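Local coordinates for SnoaL-like domain-containing protein (PDB 3EC9), which is of unknown function but has the NTF2-like fold of SnoaL-type proteins, whose cone-shaped pockets often bind small molecules, at residues B[108-116]-B[123-131]. Sequence-based numbering, arbitrary orientation. Where two conformers were deposited one is given.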
loop_
_atom_site.group_PDB
_atom_site.type_symbol
_atom_site.label_atom_id
_atom_site.label_comp_id
_atom_site.label_asym_id
_atom_site.label_seq_id
_atom_site.Cartn_x
_atom_site.Cartn_y
_atom_site.Cartn_z
ATOM N N GLU B 108 -7.534 13.636 -1.486
ATOM C CA GLU B 108 -7.348 12.861 -0.286
ATOM C C GLU B 108 -7.316 11.393 -0.723
ATOM O O GLU B 108 -8.117 10.965 -1.509
ATOM C CB GLU B 108 -8.479 13.127 0.712
ATOM C CG GLU B 108 -8.402 12.306 1.981
ATOM C CD GLU B 108 -9.397 12.709 3.000
ATOM O OE1 GLU B 108 -10.409 13.328 2.631
ATOM O OE2 GLU B 108 -9.150 12.416 4.195
ATOM N N CYS B 109 -6.410 10.615 -0.176
ATOM C CA CYS B 109 -6.405 9.174 -0.514
ATOM C C CYS B 109 -5.736 8.320 0.567
ATOM O O CYS B 109 -5.146 8.844 1.526
ATOM C CB CYS B 109 -5.717 8.967 -1.875
ATOM S SG CYS B 109 -3.887 9.174 -1.822
ATOM N N ARG B 110 -5.806 7.010 0.397
ATOM C CA ARG B 110 -5.201 6.079 1.326
ATOM C C ARG B 110 -3.752 5.808 1.005
ATOM O O ARG B 110 -3.277 5.970 -0.142
ATOM C CB ARG B 110 -6.002 4.777 1.340
ATOM C CG ARG B 110 -7.459 4.932 1.856
ATOM C CD ARG B 110 -7.477 5.064 3.318
ATOM N NE ARG B 110 -7.349 3.769 3.988
ATOM C CZ ARG B 110 -7.105 3.617 5.285
ATOM N NH1 ARG B 110 -6.845 4.670 6.048
ATOM N NH2 ARG B 110 -7.122 2.413 5.832
ATOM N N VAL B 111 -3.031 5.358 2.022
ATOM C CA VAL B 111 -1.628 5.010 1.877
ATOM C C VAL B 111 -1.259 3.967 2.930
ATOM O O VAL B 111 -1.741 4.015 4.068
ATOM C CB VAL B 111 -0.671 6.232 1.960
ATOM C CG1 VAL B 111 -0.881 7.051 3.227
ATOM C CG2 VAL B 111 0.801 5.753 1.807
ATOM N N ALA B 112 -0.413 3.018 2.530
ATOM C CA ALA B 112 0.299 2.153 3.451
ATOM C C ALA B 112 1.813 2.338 3.249
ATOM O O ALA B 112 2.293 2.546 2.093
ATOM C CB ALA B 112 -0.084 0.674 3.264
ATOM N N HIS B 113 2.555 2.298 4.363
ATOM C CA HIS B 113 4.009 2.362 4.386
ATOM C C HIS B 113 4.567 1.122 5.061
ATOM O O HIS B 113 4.162 0.779 6.173
ATOM C CB HIS B 113 4.512 3.529 5.207
ATOM C CG HIS B 113 3.978 4.849 4.786
ATOM N ND1 HIS B 113 3.575 5.806 5.685
ATOM C CD2 HIS B 113 3.847 5.401 3.558
ATOM C CE1 HIS B 113 3.183 6.881 5.029
ATOM N NE2 HIS B 113 3.372 6.679 3.742
ATOM N N VAL B 114 5.465 0.448 4.361
ATOM C CA VAL B 114 6.152 -0.724 4.915
ATOM C C VAL B 114 7.593 -0.354 5.295
ATOM O O VAL B 114 8.347 0.191 4.479
ATOM C CB VAL B 114 6.172 -1.929 3.919
ATOM C CG1 VAL B 114 6.976 -3.108 4.517
ATOM C CG2 VAL B 114 4.736 -2.336 3.541
ATOM N N TRP B 115 7.910 -0.567 6.570
ATOM C CA TRP B 115 9.187 -0.178 7.166
ATOM C C TRP B 115 9.926 -1.425 7.639
ATOM O O TRP B 115 9.287 -2.352 8.149
ATOM C CB TRP B 115 8.953 0.655 8.427
ATOM C CG TRP B 115 8.172 1.908 8.261
ATOM C CD1 TRP B 115 6.811 2.046 8.298
ATOM C CD2 TRP B 115 8.704 3.212 8.070
ATOM N NE1 TRP B 115 6.464 3.377 8.152
ATOM C CE2 TRP B 115 7.610 4.112 7.993
ATOM C CE3 TRP B 115 9.998 3.720 7.961
ATOM C CZ2 TRP B 115 7.787 5.487 7.816
ATOM C CZ3 TRP B 115 10.165 5.077 7.789
ATOM C CH2 TRP B 115 9.094 5.936 7.716
ATOM N N ARG B 116 11.255 -1.404 7.547
ATOM C CA ARG B 116 12.107 -2.448 8.141
ATOM C C ARG B 116 13.196 -1.768 8.981
ATOM O O ARG B 116 13.820 -0.810 8.535
ATOM C CB ARG B 116 12.745 -3.328 7.055
ATOM C CG ARG B 116 13.598 -4.486 7.609
ATOM C CD ARG B 116 13.927 -5.561 6.548
ATOM N NE ARG B 116 14.768 -5.057 5.459
ATOM C CZ ARG B 116 14.359 -4.776 4.219
ATOM N NH1 ARG B 116 13.089 -4.947 3.850
ATOM N NH2 ARG B 116 15.237 -4.327 3.334
ATOM N N VAL B 123 16.103 0.776 7.972
ATOM C CA VAL B 123 16.853 0.421 6.742
ATOM C C VAL B 123 16.027 0.353 5.440
ATOM O O VAL B 123 16.576 0.334 4.367
ATOM C CB VAL B 123 17.563 -0.922 6.905
ATOM C CG1 VAL B 123 18.690 -0.801 7.939
ATOM C CG2 VAL B 123 16.634 -2.063 7.207
ATOM N N HIS B 124 14.720 0.209 5.548
ATOM C CA HIS B 124 13.862 0.218 4.346
ATOM C C HIS B 124 12.521 0.914 4.650
ATOM O O HIS B 124 11.928 0.755 5.724
ATOM C CB HIS B 124 13.611 -1.200 3.779
ATOM C CG HIS B 124 13.498 -1.250 2.276
ATOM N ND1 HIS B 124 12.333 -0.971 1.590
ATOM C CD2 HIS B 124 14.423 -1.563 1.332
ATOM C CE1 HIS B 124 12.549 -1.094 0.291
ATOM N NE2 HIS B 124 13.811 -1.449 0.107
ATOM N N PHE B 125 12.067 1.667 3.657
ATOM C CA PHE B 125 10.735 2.285 3.623
ATOM C C PHE B 125 10.200 2.066 2.223
ATOM O O PHE B 125 10.919 2.255 1.228
ATOM C CB PHE B 125 10.818 3.790 3.873
ATOM C CG PHE B 125 9.585 4.566 3.513
ATOM C CD1 PHE B 125 9.409 5.086 2.226
ATOM C CD2 PHE B 125 8.588 4.761 4.459
ATOM C CE1 PHE B 125 8.276 5.809 1.938
ATOM C CE2 PHE B 125 7.433 5.512 4.156
ATOM C CZ PHE B 125 7.297 6.021 2.911
ATOM N N GLU B 126 8.926 1.688 2.138
ATOM C CA GLU B 126 8.276 1.643 0.835
ATOM C C GLU B 126 6.841 2.189 0.939
ATOM O O GLU B 126 6.083 1.796 1.836
ATOM C CB GLU B 126 8.361 0.256 0.173
ATOM C CG GLU B 126 7.717 0.234 -1.245
ATOM C CD GLU B 126 7.871 -1.056 -1.970
ATOM O OE1 GLU B 126 8.380 -2.057 -1.378
ATOM O OE2 GLU B 126 7.558 -1.071 -3.201
ATOM N N GLN B 127 6.472 3.062 0.006
ATOM C CA GLN B 127 5.185 3.721 -0.010
ATOM C C GLN B 127 4.232 2.995 -1.014
ATOM O O GLN B 127 4.635 2.652 -2.130
ATOM C CB GLN B 127 5.390 5.160 -0.507
ATOM C CG GLN B 127 4.148 5.976 -0.736
ATOM C CD GLN B 127 4.486 7.185 -1.636
ATOM O OE1 GLN B 127 4.979 7.027 -2.782
ATOM N NE2 GLN B 127 4.252 8.369 -1.125
ATOM N N PHE B 128 2.974 2.806 -0.599
ATOM C CA PHE B 128 1.932 2.251 -1.448
ATOM C C PHE B 128 0.701 3.157 -1.353
ATOM O O PHE B 128 -0.000 3.131 -0.350
ATOM C CB PHE B 128 1.533 0.830 -1.021
ATOM C CG PHE B 128 2.688 -0.156 -0.929
ATOM C CD1 PHE B 128 3.522 -0.123 0.152
ATOM C CD2 PHE B 128 2.923 -1.074 -1.943
ATOM C CE1 PHE B 128 4.594 -1.015 0.235
ATOM C CE2 PHE B 128 3.974 -1.974 -1.875
ATOM C CZ PHE B 128 4.829 -1.940 -0.779
ATOM N N THR B 129 0.452 4.013 -2.344
ATOM C CA THR B 129 -0.620 4.988 -2.284
ATOM C C THR B 129 -1.392 5.108 -3.583
ATOM O O THR B 129 -1.012 4.517 -4.611
ATOM C CB THR B 129 -0.086 6.356 -1.820
ATOM O OG1 THR B 129 -1.162 7.226 -1.401
ATOM C CG2 THR B 129 0.766 7.021 -2.904
ATOM N N ASP B 130 -2.483 5.880 -3.534
ATOM C CA ASP B 130 -3.406 5.993 -4.666
ATOM C C ASP B 130 -2.887 7.010 -5.622
ATOM O O ASP B 130 -3.286 8.179 -5.677
ATOM C CB ASP B 130 -4.799 6.305 -4.118
ATOM C CG ASP B 130 -5.924 5.883 -5.068
ATOM O OD1 ASP B 130 -5.712 5.836 -6.304
ATOM O OD2 ASP B 130 -7.055 5.621 -4.573
ATOM N N THR B 131 -1.919 6.563 -6.396
ATOM C CA THR B 131 -1.231 7.466 -7.301
ATOM C C THR B 131 -2.131 8.133 -8.347
ATOM O O THR B 131 -1.855 9.252 -8.803
ATOM C CB THR B 131 -0.046 6.714 -7.943
ATOM O OG1 THR B 131 -0.539 5.515 -8.499
ATOM C CG2 THR B 131 1.037 6.385 -6.889
HETATM O O HOH W 1 -7.418 5.877 -1.850
#
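Phe125 drives the edge of its ring into the face of Trp115, these two being a non-hydrogen-bonded pair of an antiparallel hairpin. CD2 of Phe125 lies 3.5 Å from CH2 of Trp115, the planes 66° apart, while the far end of the same ring, CE2 and CZ, reaches His113, with CZ 3.6 Å from His113 CD2. Phe125 can bridge both neighbours because its CG, anti to the backbone N (chi1 165°), slants the ring along the hairpin from Trp115 toward His113. Tyr22 OH is hydrogen-bonded to both His113 ND1 and Trp115 NE1, and Tyr96 OH to His113 NE2, so the buried polar edges of this aromatic cluster are tied down.

On the other face Val114 CG2 rests 3.6 Å from Phe128 CE1, and the packing runs out toward exposed Arg116. Its guanidinium lies over His124 CB, doubtfully, since both residues have two conformers. Here Val123 and His124 both face Arg116 in a classic beta bulge, their N-H groups sharing Arg116 O. At the opposite end Thr129 OG1 gives Arg110 O a 2.8 Å bond, and a water links Arg110 N to Asp130 OD2.

Glu126 pairs with Arg110 of the second subunit, and Arg110 with that subunit's Glu126; it packs on the Ala112 and Phe128 face. The hairpin sits mid-sheet between strands 89-100 and 41-45, with helix 131-137 starting just after Asp130, its N-cap.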